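PDB 2YZQ: putative uncharacterized protein PH1780 from Pyrococcus horikoshii, which is of unknown function but carries four CBS domain sequences and binds S-adenosylmethionine, consistent with a role in sensing this or a related adenosyl ligand. Local coordinates for residues M227-T239 / K246-I258. Residues are numbered along the deposited sequence; the frame is centred on the assembly and turned at random.
Sequences MTRDVIVATPHMT and KMAKYSIEQLPVI. With SAM (S-adenosylmethionine), chain B.
With I232 CG1 anti to its carbonyl carbon (chi1 -56°) and Y250 CG placed likewise (chi1 -60°), the isoleucine methyl CD1 comes over one face of the tyrosine ring, a CH-pi contact 4.0 Å from the centroid; the aliphatic CG of K249 covers the opposite face. This is the adenine end of a CBS-domain ligand site, where the linker before helix 240-250 runs beside strand 254-259. Branched I232 suits the spot because one branch carries CD1 to the Y250 ring while the other, CG2, reaches K246 CD and L255 CD2. Its backbone reads the adenine edge: I232 N donates to SAM N1 over 2.7 Å, nearly straight at 171°, and I232 O accepts from SAM N6, which also donates to Q254 O. With an alanine here the Y250 face would probably lose its methyl partner, and a gap would open beside K246 CD and L255 CD2. P256, with no N-H to offer, packs its ring CG on V231 CG1, and its CD lies 3.4 Å from SAM N6. V233 CG2 meets I258 CD1 at 3.7 Å, the side chains crossing at about a right angle. A234, small and buried, bridges the strand: A234 N donates to P256 O and I258 N to A234 O, each 2.9 Å.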
# COMPACT_ATOMS: atom_id res chain seq x y z
N MET A 227 -5.52 15.69 11.12
CA MET A 227 -4.23 15.19 10.67
C MET A 227 -3.31 14.69 11.77
O MET A 227 -3.45 15.05 12.95
CB MET A 227 -3.50 16.28 9.87
CG MET A 227 -2.92 17.40 10.74
SD MET A 227 -2.06 18.62 9.73
CE MET A 227 -1.39 19.70 11.00
N THR A 228 -2.38 13.82 11.38
CA THR A 228 -1.37 13.28 12.29
C THR A 228 -0.21 14.27 12.22
O THR A 228 0.33 14.52 11.14
CB THR A 228 -0.91 11.89 11.83
OG1 THR A 228 -2.00 10.96 11.90
CG2 THR A 228 0.25 11.39 12.69
N ARG A 229 0.17 14.84 13.35
CA ARG A 229 1.24 15.84 13.37
C ARG A 229 2.67 15.31 13.41
O ARG A 229 3.58 15.95 12.88
CB ARG A 229 1.01 16.81 14.53
CG ARG A 229 -0.25 17.64 14.35
CD ARG A 229 -0.54 18.52 15.55
NE ARG A 229 -1.79 19.25 15.37
CZ ARG A 229 -1.94 20.29 14.56
NH1 ARG A 229 -0.91 20.73 13.85
NH2 ARG A 229 -3.13 20.87 14.44
N ASP A 230 2.87 14.15 14.03
CA ASP A 230 4.21 13.58 14.10
C ASP A 230 4.40 12.67 12.90
O ASP A 230 3.99 11.51 12.91
CB ASP A 230 4.39 12.79 15.40
CG ASP A 230 5.81 12.27 15.55
OD1 ASP A 230 6.74 12.95 15.09
OD2 ASP A 230 5.99 11.19 16.15
N VAL A 231 5.04 13.21 11.87
CA VAL A 231 5.26 12.47 10.64
C VAL A 231 6.55 11.65 10.64
O VAL A 231 7.63 12.14 10.98
CB VAL A 231 5.29 13.43 9.43
CG1 VAL A 231 5.19 12.65 8.13
CG2 VAL A 231 4.14 14.43 9.54
N ILE A 232 6.41 10.37 10.28
CA ILE A 232 7.53 9.46 10.18
C ILE A 232 8.08 9.66 8.78
O ILE A 232 7.39 9.40 7.79
CB ILE A 232 7.07 8.00 10.34
CG1 ILE A 232 6.32 7.84 11.66
CG2 ILE A 232 8.27 7.07 10.26
CD1 ILE A 232 7.12 8.25 12.88
N VAL A 233 9.33 10.12 8.70
CA VAL A 233 9.95 10.43 7.41
C VAL A 233 11.14 9.58 6.99
O VAL A 233 11.71 8.84 7.79
CB VAL A 233 10.42 11.91 7.36
CG1 VAL A 233 9.26 12.84 7.66
CG2 VAL A 233 11.53 12.15 8.38
N ALA A 234 11.49 9.71 5.72
CA ALA A 234 12.63 9.03 5.13
C ALA A 234 13.45 10.09 4.40
O ALA A 234 13.03 11.24 4.28
CB ALA A 234 12.15 7.97 4.14
N THR A 235 14.64 9.70 3.96
CA THR A 235 15.51 10.60 3.21
C THR A 235 15.98 9.76 2.03
O THR A 235 15.81 8.55 2.03
CB THR A 235 16.73 11.08 4.02
OG1 THR A 235 17.63 9.98 4.22
CG2 THR A 235 16.30 11.64 5.36
N PRO A 236 16.57 10.40 1.01
CA PRO A 236 17.04 9.63 -0.15
C PRO A 236 18.08 8.55 0.17
O PRO A 236 18.16 7.54 -0.51
CB PRO A 236 17.61 10.71 -1.07
CG PRO A 236 16.76 11.90 -0.74
CD PRO A 236 16.70 11.84 0.77
N HIS A 237 18.87 8.78 1.22
CA HIS A 237 19.92 7.83 1.59
C HIS A 237 19.47 6.72 2.53
O HIS A 237 20.24 5.81 2.83
CB HIS A 237 21.09 8.58 2.22
CG HIS A 237 21.70 9.63 1.34
ND1 HIS A 237 22.28 9.33 0.13
CD2 HIS A 237 21.81 10.97 1.49
CE1 HIS A 237 22.73 10.44 -0.43
NE2 HIS A 237 22.45 11.45 0.37
N MET A 238 18.23 6.80 3.01
CA MET A 238 17.72 5.78 3.92
C MET A 238 17.60 4.45 3.17
O MET A 238 17.24 4.43 1.99
CB MET A 238 16.36 6.20 4.48
CG MET A 238 15.84 5.31 5.59
SD MET A 238 14.38 6.01 6.41
CE MET A 238 15.14 7.20 7.50
N THR A 239 17.90 3.36 3.85
CA THR A 239 17.85 2.05 3.21
C THR A 239 16.45 1.46 3.11
O THR A 239 15.55 1.81 3.87
CB THR A 239 18.73 1.03 3.95
OG1 THR A 239 18.22 0.82 5.27
CG2 THR A 239 20.17 1.54 4.03
N LYS A 246 10.16 0.77 9.40
CA LYS A 246 9.26 1.82 9.86
C LYS A 246 7.83 1.57 9.39
O LYS A 246 6.88 1.77 10.15
CB LYS A 246 9.74 3.19 9.37
CG LYS A 246 11.08 3.63 9.96
CD LYS A 246 11.48 5.01 9.45
CE LYS A 246 12.80 5.48 10.05
NZ LYS A 246 12.70 5.72 11.52
N MET A 247 7.67 1.13 8.15
CA MET A 247 6.35 0.85 7.62
C MET A 247 5.68 -0.25 8.44
O MET A 247 4.49 -0.16 8.75
CB MET A 247 6.43 0.41 6.15
CG MET A 247 6.87 1.52 5.21
SD MET A 247 6.97 0.96 3.50
CE MET A 247 6.95 2.53 2.64
N ALA A 248 6.45 -1.27 8.80
CA ALA A 248 5.93 -2.38 9.59
C ALA A 248 5.63 -1.95 11.03
O ALA A 248 4.57 -2.24 11.57
CB ALA A 248 6.92 -3.53 9.59
N LYS A 249 6.58 -1.24 11.63
CA LYS A 249 6.46 -0.77 13.01
C LYS A 249 5.24 0.13 13.25
O LYS A 249 4.52 -0.04 14.23
CB LYS A 249 7.73 -0.02 13.41
CG LYS A 249 7.68 0.61 14.79
CD LYS A 249 9.00 1.30 15.12
CE LYS A 249 10.16 0.31 15.11
NZ LYS A 249 11.45 0.97 15.45
N TYR A 250 5.02 1.07 12.34
CA TYR A 250 3.93 2.02 12.46
C TYR A 250 2.69 1.66 11.64
O TYR A 250 1.68 2.36 11.69
CB TYR A 250 4.42 3.41 12.06
CG TYR A 250 5.57 3.91 12.91
CD1 TYR A 250 5.36 4.30 14.23
CD2 TYR A 250 6.86 3.98 12.40
CE1 TYR A 250 6.41 4.75 15.02
CE2 TYR A 250 7.92 4.42 13.18
CZ TYR A 250 7.69 4.80 14.49
OH TYR A 250 8.74 5.24 15.27
N SER A 251 2.77 0.55 10.91
CA SER A 251 1.66 0.09 10.07
C SER A 251 1.23 1.18 9.09
O SER A 251 0.05 1.50 8.98
CB SER A 251 0.47 -0.34 10.92
OG SER A 251 0.78 -1.52 11.66
N ILE A 252 2.21 1.75 8.40
CA ILE A 252 1.94 2.81 7.43
C ILE A 252 2.48 2.37 6.07
O ILE A 252 3.49 1.67 5.99
CB ILE A 252 2.59 4.14 7.86
CG1 ILE A 252 4.07 3.91 8.18
CG2 ILE A 252 1.84 4.70 9.08
CD1 ILE A 252 4.78 5.14 8.74
N GLU A 253 1.81 2.80 5.01
CA GLU A 253 2.19 2.42 3.66
C GLU A 253 3.08 3.42 2.92
O GLU A 253 3.45 3.19 1.77
CB GLU A 253 0.93 2.17 2.82
CG GLU A 253 0.04 1.05 3.36
CD GLU A 253 -1.01 1.52 4.36
OE1 GLU A 253 -0.89 2.64 4.91
OE2 GLU A 253 -1.96 0.75 4.61
N GLN A 254 3.42 4.53 3.57
CA GLN A 254 4.26 5.53 2.92
C GLN A 254 4.94 6.49 3.88
O GLN A 254 4.39 6.83 4.93
CB GLN A 254 3.42 6.36 1.94
CG GLN A 254 2.32 7.19 2.62
CD GLN A 254 1.21 6.34 3.19
OE1 GLN A 254 0.56 5.59 2.46
NE2 GLN A 254 0.97 6.47 4.49
N LEU A 255 6.14 6.93 3.50
CA LEU A 255 6.90 7.89 4.30
C LEU A 255 7.32 9.06 3.43
O LEU A 255 7.90 8.87 2.37
CB LEU A 255 8.18 7.27 4.87
CG LEU A 255 8.15 6.31 6.06
CD1 LEU A 255 7.43 5.04 5.68
CD2 LEU A 255 9.58 6.00 6.49
N PRO A 256 6.99 10.28 3.85
CA PRO A 256 7.40 11.43 3.05
C PRO A 256 8.94 11.42 3.01
O PRO A 256 9.58 11.05 4.00
CB PRO A 256 6.87 12.61 3.84
CG PRO A 256 5.60 12.08 4.42
CD PRO A 256 5.99 10.68 4.86
N VAL A 257 9.52 11.80 1.88
CA VAL A 257 10.97 11.86 1.76
C VAL A 257 11.34 13.32 1.92
O VAL A 257 10.78 14.17 1.24
CB VAL A 257 11.44 11.36 0.38
CG1 VAL A 257 12.96 11.51 0.25
CG2 VAL A 257 11.02 9.90 0.20
N ILE A 258 12.27 13.61 2.83
CA ILE A 258 12.66 15.00 3.07
C ILE A 258 14.16 15.24 3.12
O ILE A 258 14.97 14.32 3.09
CB ILE A 258 12.11 15.51 4.42
CG1 ILE A 258 12.82 14.78 5.57
CG2 ILE A 258 10.60 15.27 4.49
CD1 ILE A 258 12.59 15.40 6.94
N SAM B . -4.37 1.47 5.50
CA SAM B . -4.18 1.30 6.95
C SAM B . -5.52 1.03 7.61
O SAM B . -5.56 0.60 8.75
OXT SAM B . -6.56 1.23 7.01
CB SAM B . -3.56 2.58 7.52
CG SAM B . -2.92 2.29 8.88
SD SAM B . -1.93 3.71 9.43
CE SAM B . -1.56 3.15 11.13
C5' SAM B . -3.12 5.06 9.63
C4' SAM B . -2.48 6.16 10.48
O4' SAM B . -1.09 6.32 10.12
C3' SAM B . -3.17 7.51 10.26
O3' SAM B . -3.35 8.17 11.53
C2' SAM B . -2.18 8.26 9.36
O2' SAM B . -2.32 9.68 9.48
C1' SAM B . -0.85 7.72 9.90
N9 SAM B . 0.27 7.87 8.96
C8 SAM B . 0.32 7.53 7.63
N7 SAM B . 1.54 7.71 7.18
C5 SAM B . 2.28 8.30 8.16
C6 SAM B . 3.60 8.82 8.26
N6 SAM B . 4.46 8.80 7.18
N1 SAM B . 4.01 9.34 9.44
C2 SAM B . 3.19 9.43 10.49
N3 SAM B . 1.96 8.93 10.45
C4 SAM B . 1.46 8.39 9.31
O HOH W 1 12.52 8.60 10.23